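Local coordinates for protein nucleocapsid (Crimean-congo hemorrhagic fever virus, PDB 4AKL) that binds single- and double-stranded RNA, probably takes part in packaging the viral genome, and probably cuts DNA as a sequence-non-specific endonuclease, at residues V166-S171 with K432-Q437; S328-E333 with K345-S350; L93-F96 with T102-S105; E196-C201 with L235-E240. All coordinates share one frame; numbering follows the deposited sequence.

From the N terminus, contact 3 comes first and closes the shortest loop, a turn of five residues between helix 86-98 and the start of helix 104-107. Contact 1 then opens on helix 163-181 and shuts on helix 425-440, 261 residues later. Two contacts nest inside that long loop, in series with each other: contact 4 pairs helices 195-204 and 230-242, and contact 2 pairs helices 324-336 and 341-350. No two loops cross. Contacts 1, 2 and 3 belong to the globular head; contact 4 belongs to the protruding arm, its centre about 54 Å from that of contact 2. Contact 1 therefore joins head helices from before and after the arm.

Contact 1. Residues V166-S171 with K432-Q437; sequences VKEMLS and KLFEIQ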
loop_
_atom_site.group_PDB
_atom_site.type_symbol
_atom_site.label_atom_id
_atom_site.label_comp_id
_atom_site.label_asym_id
_atom_site.label_seq_id
_atom_site.Cartn_x
_atom_site.Cartn_y
_atom_site.Cartn_z
ATOM N N VAL A 166 1.778 2.128 -22.927
ATOM C CA VAL A 166 1.203 1.444 -21.762
ATOM C C VAL A 166 1.541 -0.042 -21.791
ATOM O O VAL A 166 1.918 -0.595 -20.784
ATOM C CB VAL A 166 -0.327 1.675 -21.687
ATOM C CG1 VAL A 166 -0.989 0.761 -20.642
ATOM C CG2 VAL A 166 -0.602 3.159 -21.421
ATOM N N LYS A 167 1.400 -0.663 -22.958
ATOM C CA LYS A 167 1.748 -2.090 -23.144
ATOM C C LYS A 167 3.235 -2.383 -22.874
ATOM O O LYS A 167 3.580 -3.454 -22.344
ATOM C CB LYS A 167 1.296 -2.599 -24.509
ATOM C CG LYS A 167 -0.234 -2.891 -24.567
ATOM C CD LYS A 167 -0.687 -3.453 -25.897
ATOM C CE LYS A 167 -2.175 -3.973 -25.841
ATOM N NZ LYS A 167 -2.668 -4.458 -27.164
ATOM N N GLU A 168 4.114 -1.432 -23.206
ATOM C CA GLU A 168 5.554 -1.568 -22.879
ATOM C C GLU A 168 5.792 -1.521 -21.364
ATOM O O GLU A 168 6.577 -2.325 -20.841
ATOM C CB GLU A 168 6.395 -0.499 -23.586
ATOM C CG GLU A 168 7.864 -0.487 -23.183
ATOM C CD GLU A 168 8.618 0.679 -23.749
ATOM O OE1 GLU A 168 8.215 1.267 -24.796
ATOM O OE2 GLU A 168 9.641 1.013 -23.134
ATOM N N MET A 169 5.116 -0.583 -20.671
ATOM C CA MET A 169 5.143 -0.495 -19.207
ATOM C C MET A 169 4.756 -1.807 -18.563
ATOM O O MET A 169 5.474 -2.289 -17.715
ATOM C CB MET A 169 4.253 0.635 -18.670
ATOM C CG MET A 169 4.833 2.010 -18.974
ATOM S SD MET A 169 3.811 3.356 -18.427
ATOM C CE MET A 169 4.251 3.374 -16.687
ATOM N N LEU A 170 3.631 -2.378 -18.987
ATOM C CA LEU A 170 3.186 -3.696 -18.519
ATOM C C LEU A 170 4.174 -4.861 -18.781
ATOM O O LEU A 170 4.327 -5.751 -17.920
ATOM C CB LEU A 170 1.828 -4.036 -19.123
ATOM C CG LEU A 170 0.640 -3.305 -18.514
ATOM C CD1 LEU A 170 -0.626 -3.610 -19.361
ATOM C CD2 LEU A 170 0.416 -3.783 -17.069
ATOM N N SER A 171 4.830 -4.867 -19.937
ATOM C CA SER A 171 5.863 -5.883 -20.230
ATOM C C SER A 171 7.017 -5.837 -19.225
ATOM O O SER A 171 7.539 -6.890 -18.781
ATOM C CB SER A 171 6.419 -5.697 -21.640
ATOM O OG SER A 171 5.372 -5.764 -22.613
ATOM N N LYS A 432 3.852 9.726 -20.012
ATOM C CA LYS A 432 4.782 10.757 -20.353
ATOM C C LYS A 432 5.893 10.766 -19.304
ATOM O O LYS A 432 7.051 10.961 -19.677
ATOM C CB LYS A 432 4.134 12.133 -20.523
ATOM C CG LYS A 432 4.813 12.981 -21.633
ATOM C CD LYS A 432 4.482 12.361 -23.035
ATOM C CE LYS A 432 4.430 13.313 -24.164
ATOM N NZ LYS A 432 5.719 13.609 -24.829
ATOM N N LEU A 433 5.578 10.503 -18.026
ATOM C CA LEU A 433 6.645 10.413 -17.007
ATOM C C LEU A 433 7.568 9.211 -17.214
ATOM O O LEU A 433 8.790 9.311 -16.990
ATOM C CB LEU A 433 6.124 10.369 -15.600
ATOM C CG LEU A 433 5.509 11.678 -15.162
ATOM C CD1 LEU A 433 4.541 11.423 -14.021
ATOM C CD2 LEU A 433 6.581 12.717 -14.767
ATOM N N PHE A 434 6.990 8.093 -17.614
ATOM C CA PHE A 434 7.747 6.921 -17.937
ATOM C C PHE A 434 8.710 7.215 -19.114
ATOM O O PHE A 434 9.860 6.918 -19.013
ATOM C CB PHE A 434 6.809 5.749 -18.291
ATOM C CG PHE A 434 7.535 4.486 -18.713
ATOM C CD1 PHE A 434 8.098 3.636 -17.762
ATOM C CD2 PHE A 434 7.636 4.136 -20.035
ATOM C CE1 PHE A 434 8.742 2.468 -18.165
ATOM C CE2 PHE A 434 8.292 2.950 -20.430
ATOM C CZ PHE A 434 8.837 2.144 -19.497
ATOM N N GLU A 435 8.211 7.817 -20.186
ATOM C CA GLU A 435 9.003 8.088 -21.366
ATOM C C GLU A 435 10.143 9.008 -20.985
ATOM O O GLU A 435 11.287 8.798 -21.378
ATOM C CB GLU A 435 8.135 8.635 -22.507
ATOM C CG GLU A 435 7.140 7.536 -23.069
ATOM C CD GLU A 435 6.037 8.081 -23.995
ATOM O OE1 GLU A 435 5.610 9.260 -23.846
ATOM O OE2 GLU A 435 5.588 7.322 -24.885
ATOM N N ILE A 436 9.836 10.007 -20.169
ATOM C CA ILE A 436 10.863 10.919 -19.672
ATOM C C ILE A 436 11.929 10.170 -18.837
ATOM O O ILE A 436 13.155 10.375 -19.072
ATOM C CB ILE A 436 10.250 12.077 -18.891
ATOM C CG1 ILE A 436 9.440 12.973 -19.811
ATOM C CG2 ILE A 436 11.320 12.926 -18.206
ATOM C CD1 ILE A 436 8.545 13.902 -19.058
ATOM N N GLN A 437 11.509 9.323 -17.887
ATOM C CA GLN A 437 12.475 8.509 -17.094
ATOM C C GLN A 437 13.328 7.667 -18.031
ATOM O O GLN A 437 14.570 7.530 -17.820
ATOM C CB GLN A 437 11.851 7.516 -16.071
ATOM C CG GLN A 437 10.817 8.050 -15.070
ATOM C CD GLN A 437 10.276 6.991 -14.037
ATOM O OE1 GLN A 437 9.076 7.049 -13.538
ATOM N NE2 GLN A 437 11.169 6.050 -13.680
#
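Met169 lies over the ring of Phe434, and this pair carries most of the contact between helices 163-181 and 425-440. Its CG methylene does the main touching, 3.6 Å from the ring centroid and only 9° off the normal, a CH-pi contact almost straight above the middle of the face. The sulfur makes a Met-aromatic contact from a more oblique position: SD is 4.4 Å from the same centroid. A bend at chi3 (80°) then turns the methyl back toward the root of the ring, where CE lies 3.8 Å from Phe434 CB.

The polar contact comes from Glu168. Its side chain is stretched out, CG anti to the backbone N, and brings OE2 in the plane of the ring, at its edge, 3.6 Å from Phe434 CE2. Carboxylate and ring planes stand 79° apart. The same oxygen forms a salt bridge with Lys438, one turn beyond Phe434, and Glu435 hydrogen-bonds back to Ser165; these two polar links between the helices accompany the apolar pair.

Ser451 and Leu455 of helix 450-460 also touch Met169. This is a Met-aromatic contact between two helices far apart in sequence, within the predominantly helical head of the nairovirus nucleocapsid protein.

Contact 2. Residues S328-E333 with K345-S350; sequences SQFLFE and KKALLS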
loop_
_atom_site.group_PDB
_atom_site.type_symbol
_atom_site.label_atom_id
_atom_site.label_comp_id
_atom_site.label_asym_id
_atom_site.label_seq_id
_atom_site.Cartn_x
_atom_site.Cartn_y
_atom_site.Cartn_z
ATOM N N SER A 328 3.763 20.119 7.505
ATOM C CA SER A 328 2.960 20.518 6.378
ATOM C C SER A 328 3.656 21.611 5.570
ATOM O O SER A 328 3.725 21.553 4.355
ATOM C CB SER A 328 1.579 20.954 6.863
ATOM O OG SER A 328 0.825 21.573 5.836
ATOM N N GLN A 329 4.196 22.600 6.248
ATOM C CA GLN A 329 4.857 23.694 5.547
ATOM C C GLN A 329 6.102 23.185 4.805
ATOM O O GLN A 329 6.332 23.528 3.628
ATOM C CB GLN A 329 5.248 24.798 6.494
ATOM C CG GLN A 329 5.576 26.113 5.757
ATOM C CD GLN A 329 4.316 26.784 5.307
ATOM O OE1 GLN A 329 3.324 26.826 6.058
ATOM N NE2 GLN A 329 4.319 27.298 4.097
ATOM N N PHE A 330 6.894 22.359 5.497
ATOM C CA PHE A 330 8.103 21.762 4.928
ATOM C C PHE A 330 7.794 21.039 3.591
ATOM O O PHE A 330 8.479 21.224 2.592
ATOM C CB PHE A 330 8.711 20.773 5.938
ATOM C CG PHE A 330 10.052 20.224 5.545
ATOM C CD1 PHE A 330 10.153 19.122 4.755
ATOM C CD2 PHE A 330 11.226 20.800 6.030
ATOM C CE1 PHE A 330 11.430 18.601 4.411
ATOM C CE2 PHE A 330 12.456 20.294 5.710
ATOM C CZ PHE A 330 12.543 19.184 4.873
ATOM N N LEU A 331 6.751 20.204 3.613
ATOM C CA LEU A 331 6.358 19.440 2.455
ATOM C C LEU A 331 5.785 20.307 1.357
ATOM O O LEU A 331 6.016 20.033 0.194
ATOM C CB LEU A 331 5.404 18.341 2.856
ATOM C CG LEU A 331 6.000 17.267 3.808
ATOM C CD1 LEU A 331 4.911 16.472 4.578
ATOM C CD2 LEU A 331 6.951 16.296 3.038
ATOM N N PHE A 332 5.087 21.358 1.729
ATOM C CA PHE A 332 4.503 22.274 0.779
ATOM C C PHE A 332 5.586 22.973 -0.015
ATOM O O PHE A 332 5.489 23.044 -1.212
ATOM C CB PHE A 332 3.623 23.322 1.482
ATOM C CG PHE A 332 3.130 24.429 0.577
ATOM C CD1 PHE A 332 2.073 24.220 -0.291
ATOM C CD2 PHE A 332 3.726 25.698 0.611
ATOM C CE1 PHE A 332 1.621 25.225 -1.130
ATOM C CE2 PHE A 332 3.271 26.758 -0.207
ATOM C CZ PHE A 332 2.220 26.526 -1.080
ATOM N N GLU A 333 6.602 23.474 0.674
ATOM C CA GLU A 333 7.762 24.159 0.012
ATOM C C GLU A 333 8.427 23.237 -0.947
ATOM O O GLU A 333 8.843 23.654 -1.976
ATOM C CB GLU A 333 8.796 24.640 1.027
ATOM C CG GLU A 333 8.257 25.603 2.056
ATOM C CD GLU A 333 7.797 26.869 1.436
ATOM O OE1 GLU A 333 8.500 27.324 0.517
ATOM O OE2 GLU A 333 6.756 27.430 1.852
ATOM N N LYS A 345 17.294 16.285 2.263
ATOM C CA LYS A 345 17.797 15.541 3.391
ATOM C C LYS A 345 18.584 16.414 4.366
ATOM O O LYS A 345 18.438 16.255 5.614
ATOM C CB LYS A 345 18.590 14.333 2.910
ATOM C CG LYS A 345 17.707 13.258 2.405
ATOM C CD LYS A 345 18.457 12.119 1.692
ATOM C CE LYS A 345 18.920 11.096 2.633
ATOM N NZ LYS A 345 19.714 10.041 1.921
ATOM N N LYS A 346 19.352 17.370 3.806
ATOM C CA LYS A 346 20.163 18.289 4.588
ATOM C C LYS A 346 19.319 19.281 5.383
ATOM O O LYS A 346 19.739 19.758 6.474
ATOM C CB LYS A 346 21.164 19.059 3.674
ATOM C CG LYS A 346 22.140 18.133 2.861
ATOM C CD LYS A 346 23.174 17.384 3.736
ATOM C CE LYS A 346 23.774 16.163 2.969
ATOM N NZ LYS A 346 24.685 15.330 3.837
ATOM N N ALA A 347 18.146 19.599 4.840
ATOM C CA ALA A 347 17.224 20.510 5.501
ATOM C C ALA A 347 16.623 19.842 6.758
ATOM O O ALA A 347 16.386 20.527 7.773
ATOM C CB ALA A 347 16.121 20.934 4.552
ATOM N N LEU A 348 16.386 18.525 6.690
ATOM C CA LEU A 348 15.915 17.763 7.903
ATOM C C LEU A 348 17.011 17.784 8.982
ATOM O O LEU A 348 16.688 17.941 10.173
ATOM C CB LEU A 348 15.514 16.337 7.574
ATOM C CG LEU A 348 14.284 16.157 6.676
ATOM C CD1 LEU A 348 14.114 14.697 6.266
ATOM C CD2 LEU A 348 13.009 16.639 7.420
ATOM N N LEU A 349 18.300 17.701 8.562
ATOM C CA LEU A 349 19.418 17.710 9.512
ATOM C C LEU A 349 19.755 19.051 10.053
ATOM O O LEU A 349 20.429 19.122 11.083
ATOM C CB LEU A 349 20.701 17.140 8.896
ATOM C CG LEU A 349 20.657 15.699 8.485
ATOM C CD1 LEU A 349 22.010 15.374 7.817
ATOM C CD2 LEU A 349 20.329 14.743 9.674
ATOM N N SER A 350 19.328 20.125 9.392
ATOM C CA SER A 350 19.642 21.488 9.893
ATOM C C SER A 350 18.459 22.127 10.583
ATOM O O SER A 350 18.644 23.044 11.376
ATOM C CB SER A 350 20.173 22.384 8.773
ATOM O OG SER A 350 19.223 22.510 7.731
#
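Phe330 reaches from helix 324-336 to the side chains of Leu348 and Ala347 on helix 341-350, and its ring makes all of the contact. The backbones stay well apart, 9.2 Å between CA of Phe330 and CA of Ala347, and the gap is spanned by the full length of the aromatic side chain. With CG anti to the backbone N (chi1 -173°), the ring stands off the helix and its far end does the touching.

The tight part is on the Leu348 side. Its CD2 methyl comes to 3.6 Å from Phe330 CZ, and CG follows at 3.9 Å from the same atom, the two side chains meeting at about a right angle. Leu348 is buried: Trp355 and Leu359 of helix 355-360, together with Phe363, pack against it, and the ring end rests on a residue that is itself packed against the next helix.

Toward the surface the fit is sparser. Ala347 offers one methyl, CB, 3.9 Å from Phe330 CE2, and both of these residues remain partly exposed. The polar side chains bond within their own helices. Away from the contact, Gln329 NE2 gives a weak hydrogen bond to Glu333 OE2 at 3.3 Å, and Glu333 also pairs with Lys336; on the other helix the Ser350 hydroxyl donates to Lys346 O a turn earlier, 3.1 Å from OG to O. No hydrogen bond crosses between the segments.

One aromatic side chain thus bridges a pair of successive helices that run in broadly opposite senses, joined by a short connection in the nucleocapsid's predominantly helical head.

Contact 3. Residues L93-F96 with T102-S105; sequences LEWF and TIKS
Two aromatic rings of helix 86-98, Trp95 and Phe96, meet the single side chain of Ile103 where the chain turns back into helix 104-107. Thr102, the first residue of the returning segment, stays just beyond contact and is bonded within the turn: OG1 hydrogen-bonds to Asn99 O. Its carbonyl accepts from Asn125.

Ile103 follows, at the N-cap position, and divides its branches between the rings. CG1 sits in the crowded position between backbone N and carbonyl carbon (chi1 74°), and from there CD1 reaches the edge of Phe96, near the ring plane, 3.8 Å from CD1 of that ring. The CG2 methyl meets Trp95 at the rim of its six-membered ring, 4.1 Å from CH2 and equally far from CZ3. Trp95 also turns its edge to the face of Phe96, CE3 standing 3.9 Å above the ring plane, over its centre. The helix begins with Lys104, and the carbonyl of Ser105, next along, accepts from Gln122.

Helices 120-136 and 306-316 pack around it. The first brings Ala129 onto Ile103, Trp133 against both rings and Asp136 to Trp95 NE1; the second packs Tyr312 on Ile103, with Phe308 and Tyr315 meeting Phe96.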
loop_
_atom_site.group_PDB
_atom_site.type_symbol
_atom_site.label_atom_id
_atom_site.label_comp_id
_atom_site.label_asym_id
_atom_site.label_seq_id
_atom_site.Cartn_x
_atom_site.Cartn_y
_atom_site.Cartn_z
ATOM N N LEU A 93 -2.671 10.613 15.101
ATOM C CA LEU A 93 -1.437 10.476 15.928
ATOM C C LEU A 93 -1.745 9.746 17.213
ATOM O O LEU A 93 -1.002 8.793 17.624
ATOM C CB LEU A 93 -0.834 11.837 16.233
ATOM C CG LEU A 93 -0.152 12.516 15.063
ATOM C CD1 LEU A 93 0.087 13.958 15.430
ATOM C CD2 LEU A 93 1.183 11.774 14.611
ATOM N N GLU A 94 -2.835 10.145 17.870
ATOM C CA GLU A 94 -3.204 9.476 19.149
ATOM C C GLU A 94 -3.393 7.969 18.947
ATOM O O GLU A 94 -3.034 7.172 19.812
ATOM C CB GLU A 94 -4.432 10.130 19.796
ATOM C CG GLU A 94 -4.844 9.642 21.252
ATOM C CD GLU A 94 -3.736 9.778 22.378
ATOM O OE1 GLU A 94 -2.640 10.361 22.168
ATOM O OE2 GLU A 94 -3.996 9.263 23.491
ATOM N N TRP A 95 -3.902 7.566 17.787
ATOM C CA TRP A 95 -4.144 6.140 17.565
ATOM C C TRP A 95 -2.875 5.261 17.855
ATOM O O TRP A 95 -2.985 4.212 18.481
ATOM C CB TRP A 95 -4.678 5.906 16.176
ATOM C CG TRP A 95 -5.120 4.476 15.923
ATOM C CD1 TRP A 95 -6.384 3.991 16.032
ATOM C CD2 TRP A 95 -4.297 3.371 15.515
ATOM N NE1 TRP A 95 -6.405 2.634 15.724
ATOM C CE2 TRP A 95 -5.139 2.234 15.393
ATOM C CE3 TRP A 95 -2.928 3.223 15.238
ATOM C CZ2 TRP A 95 -4.654 0.964 15.015
ATOM C CZ3 TRP A 95 -2.441 1.937 14.863
ATOM C CH2 TRP A 95 -3.301 0.846 14.748
ATOM N N PHE A 96 -1.697 5.701 17.407
ATOM C CA PHE A 96 -0.435 4.964 17.653
ATOM C C PHE A 96 -0.109 4.826 19.137
ATOM O O PHE A 96 0.365 3.791 19.574
ATOM C CB PHE A 96 0.724 5.600 16.828
ATOM C CG PHE A 96 0.533 5.387 15.379
ATOM C CD1 PHE A 96 0.900 4.186 14.803
ATOM C CD2 PHE A 96 -0.092 6.363 14.588
ATOM C CE1 PHE A 96 0.690 3.948 13.440
ATOM C CE2 PHE A 96 -0.310 6.132 13.235
ATOM C CZ PHE A 96 0.081 4.934 12.662
ATOM N N THR A 102 -0.581 -3.512 19.327
ATOM C CA THR A 102 -1.013 -4.277 18.145
ATOM C C THR A 102 -0.064 -4.222 16.924
ATOM O O THR A 102 -0.159 -5.069 16.042
ATOM C CB THR A 102 -2.457 -3.867 17.657
ATOM O OG1 THR A 102 -2.709 -2.517 18.005
ATOM C CG2 THR A 102 -3.521 -4.721 18.289
ATOM N N ILE A 103 0.824 -3.218 16.880
ATOM C CA ILE A 103 1.750 -3.027 15.781
ATOM C C ILE A 103 3.201 -3.321 16.132
ATOM O O ILE A 103 4.087 -3.099 15.328
ATOM C CB ILE A 103 1.622 -1.621 15.240
ATOM C CG1 ILE A 103 2.253 -0.568 16.167
ATOM C CG2 ILE A 103 0.122 -1.315 14.985
ATOM C CD1 ILE A 103 2.481 0.781 15.476
ATOM N N LYS A 104 3.435 -3.851 17.329
ATOM C CA LYS A 104 4.776 -4.086 17.833
ATOM C C LYS A 104 5.629 -4.998 16.912
ATOM O O LYS A 104 6.849 -4.888 16.902
ATOM C CB LYS A 104 4.727 -4.641 19.299
ATOM C CG LYS A 104 4.143 -6.023 19.454
ATOM C CD LYS A 104 4.525 -6.740 20.810
ATOM C CE LYS A 104 3.674 -6.294 22.027
ATOM N NZ LYS A 104 3.360 -7.465 22.967
ATOM N N SER A 105 4.980 -5.875 16.135
ATOM C CA SER A 105 5.719 -6.843 15.302
ATOM C C SER A 105 6.649 -6.170 14.270
ATOM O O SER A 105 7.747 -6.682 13.977
ATOM C CB SER A 105 4.767 -7.887 14.638
ATOM O OG SER A 105 3.901 -7.308 13.691
#

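Contact 4. Residues E196-C201 with L235-E240; sequences EHVEWC and LAKLAE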
loop_
_atom_site.group_PDB
_atom_site.type_symbol
_atom_site.label_atom_id
_atom_site.label_comp_id
_atom_site.label_asym_id
_atom_site.label_seq_id
_atom_site.Cartn_x
_atom_site.Cartn_y
_atom_site.Cartn_z
ATOM N N GLU A 196 -8.405 -35.509 -4.822
ATOM C CA GLU A 196 -9.099 -36.387 -3.837
ATOM C C GLU A 196 -8.755 -36.096 -2.351
ATOM O O GLU A 196 -9.601 -36.331 -1.469
ATOM C CB GLU A 196 -8.836 -37.873 -4.181
ATOM C CG GLU A 196 -9.584 -38.309 -5.480
ATOM C CD GLU A 196 -8.862 -39.379 -6.314
ATOM O OE1 GLU A 196 -8.646 -40.522 -5.822
ATOM O OE2 GLU A 196 -8.531 -39.061 -7.488
ATOM N N HIS A 197 -7.533 -35.588 -2.093
ATOM C CA HIS A 197 -7.070 -35.267 -0.720
ATOM C C HIS A 197 -7.657 -33.940 -0.270
ATOM O O HIS A 197 -8.086 -33.788 0.874
ATOM C CB HIS A 197 -5.537 -35.266 -0.623
ATOM C CG HIS A 197 -4.921 -36.594 -0.943
ATOM N ND1 HIS A 197 -3.574 -36.750 -1.199
ATOM C CD2 HIS A 197 -5.474 -37.829 -1.074
ATOM C CE1 HIS A 197 -3.324 -38.026 -1.454
ATOM N NE2 HIS A 197 -4.460 -38.699 -1.388
ATOM N N VAL A 198 -7.677 -32.991 -1.188
ATOM C CA VAL A 198 -8.363 -31.723 -0.985
ATOM C C VAL A 198 -9.840 -31.985 -0.603
ATOM O O VAL A 198 -10.374 -31.379 0.313
ATOM C CB VAL A 198 -8.281 -30.840 -2.262
ATOM C CG1 VAL A 198 -9.085 -29.561 -2.101
ATOM C CG2 VAL A 198 -6.828 -30.526 -2.607
ATOM N N GLU A 199 -10.479 -32.907 -1.309
ATOM C CA GLU A 199 -11.890 -33.213 -1.081
ATOM C C GLU A 199 -12.109 -33.914 0.291
ATOM O O GLU A 199 -13.167 -33.751 0.914
ATOM C CB GLU A 199 -12.431 -34.011 -2.293
ATOM C CG GLU A 199 -13.907 -34.417 -2.274
ATOM C CD GLU A 199 -14.882 -33.266 -2.088
ATOM O OE1 GLU A 199 -14.802 -32.251 -2.838
ATOM O OE2 GLU A 199 -15.746 -33.383 -1.187
ATOM N N TRP A 200 -11.108 -34.667 0.760
ATOM C CA TRP A 200 -11.149 -35.279 2.096
ATOM C C TRP A 200 -11.118 -34.205 3.167
ATOM O O TRP A 200 -11.835 -34.301 4.178
ATOM C CB TRP A 200 -9.950 -36.220 2.311
ATOM C CG TRP A 200 -9.920 -36.949 3.650
ATOM C CD1 TRP A 200 -10.369 -38.216 3.903
ATOM C CD2 TRP A 200 -9.400 -36.455 4.909
ATOM N NE1 TRP A 200 -10.169 -38.531 5.220
ATOM C CE2 TRP A 200 -9.582 -37.474 5.862
ATOM C CE3 TRP A 200 -8.808 -35.253 5.313
ATOM C CZ2 TRP A 200 -9.191 -37.340 7.202
ATOM C CZ3 TRP A 200 -8.420 -35.116 6.668
ATOM C CH2 TRP A 200 -8.625 -36.163 7.585
ATOM N N CYS A 201 -10.273 -33.190 2.946
ATOM C CA CYS A 201 -10.159 -32.070 3.868
ATOM C C CYS A 201 -11.466 -31.293 3.954
ATOM O O CYS A 201 -11.900 -30.937 5.058
ATOM C CB CYS A 201 -9.004 -31.133 3.465
ATOM S SG CYS A 201 -7.365 -31.843 3.721
ATOM N N LEU A 235 -5.030 -28.964 3.236
ATOM C CA LEU A 235 -5.754 -27.804 3.794
ATOM C C LEU A 235 -5.323 -26.475 3.183
ATOM O O LEU A 235 -6.167 -25.614 2.914
ATOM C CB LEU A 235 -5.594 -27.730 5.321
ATOM C CG LEU A 235 -6.613 -28.572 6.074
ATOM C CD1 LEU A 235 -6.153 -28.863 7.533
ATOM C CD2 LEU A 235 -7.966 -27.874 6.032
ATOM N N ALA A 236 -4.017 -26.307 2.985
ATOM C CA ALA A 236 -3.489 -25.088 2.340
ATOM C C ALA A 236 -4.089 -24.949 0.933
ATOM O O ALA A 236 -4.577 -23.870 0.551
ATOM C CB ALA A 236 -1.953 -25.112 2.286
ATOM N N LYS A 237 -4.060 -26.047 0.177
ATOM C CA LYS A 237 -4.657 -26.096 -1.174
ATOM C C LYS A 237 -6.169 -25.817 -1.114
ATOM O O LYS A 237 -6.706 -25.113 -1.981
ATOM C CB LYS A 237 -4.364 -27.441 -1.860
ATOM C CG LYS A 237 -4.750 -27.553 -3.356
ATOM C CD LYS A 237 -3.917 -26.663 -4.285
ATOM C CE LYS A 237 -3.897 -27.222 -5.726
ATOM N NZ LYS A 237 -5.248 -27.669 -6.168
ATOM N N LEU A 238 -6.837 -26.343 -0.088
ATOM C CA LEU A 238 -8.271 -26.095 0.124
ATOM C C LEU A 238 -8.535 -24.610 0.392
ATOM O O LEU A 238 -9.480 -24.040 -0.168
ATOM C CB LEU A 238 -8.813 -26.951 1.283
ATOM C CG LEU A 238 -10.322 -27.259 1.386
ATOM C CD1 LEU A 238 -11.185 -26.027 1.365
ATOM C CD2 LEU A 238 -10.779 -28.222 0.261
ATOM N N ALA A 239 -7.695 -23.992 1.231
ATOM C CA ALA A 239 -7.828 -22.572 1.578
ATOM C C ALA A 239 -7.810 -21.625 0.374
ATOM O O ALA A 239 -8.498 -20.602 0.389
ATOM C CB ALA A 239 -6.740 -22.174 2.536
ATOM N N GLU A 240 -7.017 -21.955 -0.649
ATOM C CA GLU A 240 -6.934 -21.132 -1.876
ATOM C C GLU A 240 -8.296 -20.983 -2.559
ATOM O O GLU A 240 -8.605 -19.920 -3.094
ATOM C CB GLU A 240 -5.915 -21.713 -2.873
ATOM C CG GLU A 240 -4.449 -21.594 -2.411
ATOM C CD GLU A 240 -3.474 -22.406 -3.270
ATOM O OE1 GLU A 240 -3.739 -23.598 -3.516
ATOM O OE2 GLU A 240 -2.435 -21.861 -3.686
#
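Val198 has CG1 anti to its backbone N (chi1 175°), and this places CG1 against Leu238 and CG2 against Lys237, both on helix 230-242. Leu238 answers with CG roughly anti to its own N: with chi1 -158° and chi2 near -54°, CD2 ends beside Val198.

There CD2 lies next to both CG1 and O of Val198; the 3.2 Å between Leu238 CD2 and Val198 CG1 is shorter than normal van der Waals contact and too short to be relied on. Lys237 contributes the apolar base of its chain, CG being 3.7 Å from Val198 CG2, while it remains exposed at the outer margin. Nearly one helical turn along from Val198, Cys201 takes over: SG lies 3.7 Å from Leu235 N and 4.1 Å from Leu235 CG.

The backbones come near, 5.7 Å between CA of Val198 and CA of Leu238, and the short helical segments cross at -81°, almost perpendicular. Leu235 and Leu238 also pack on Val246 of helix 245-263, and Leu235 touches Ala287 of helix 270-292. Within the arm, helix 230-242 thus contacts helix 195-204 and also those two long helices.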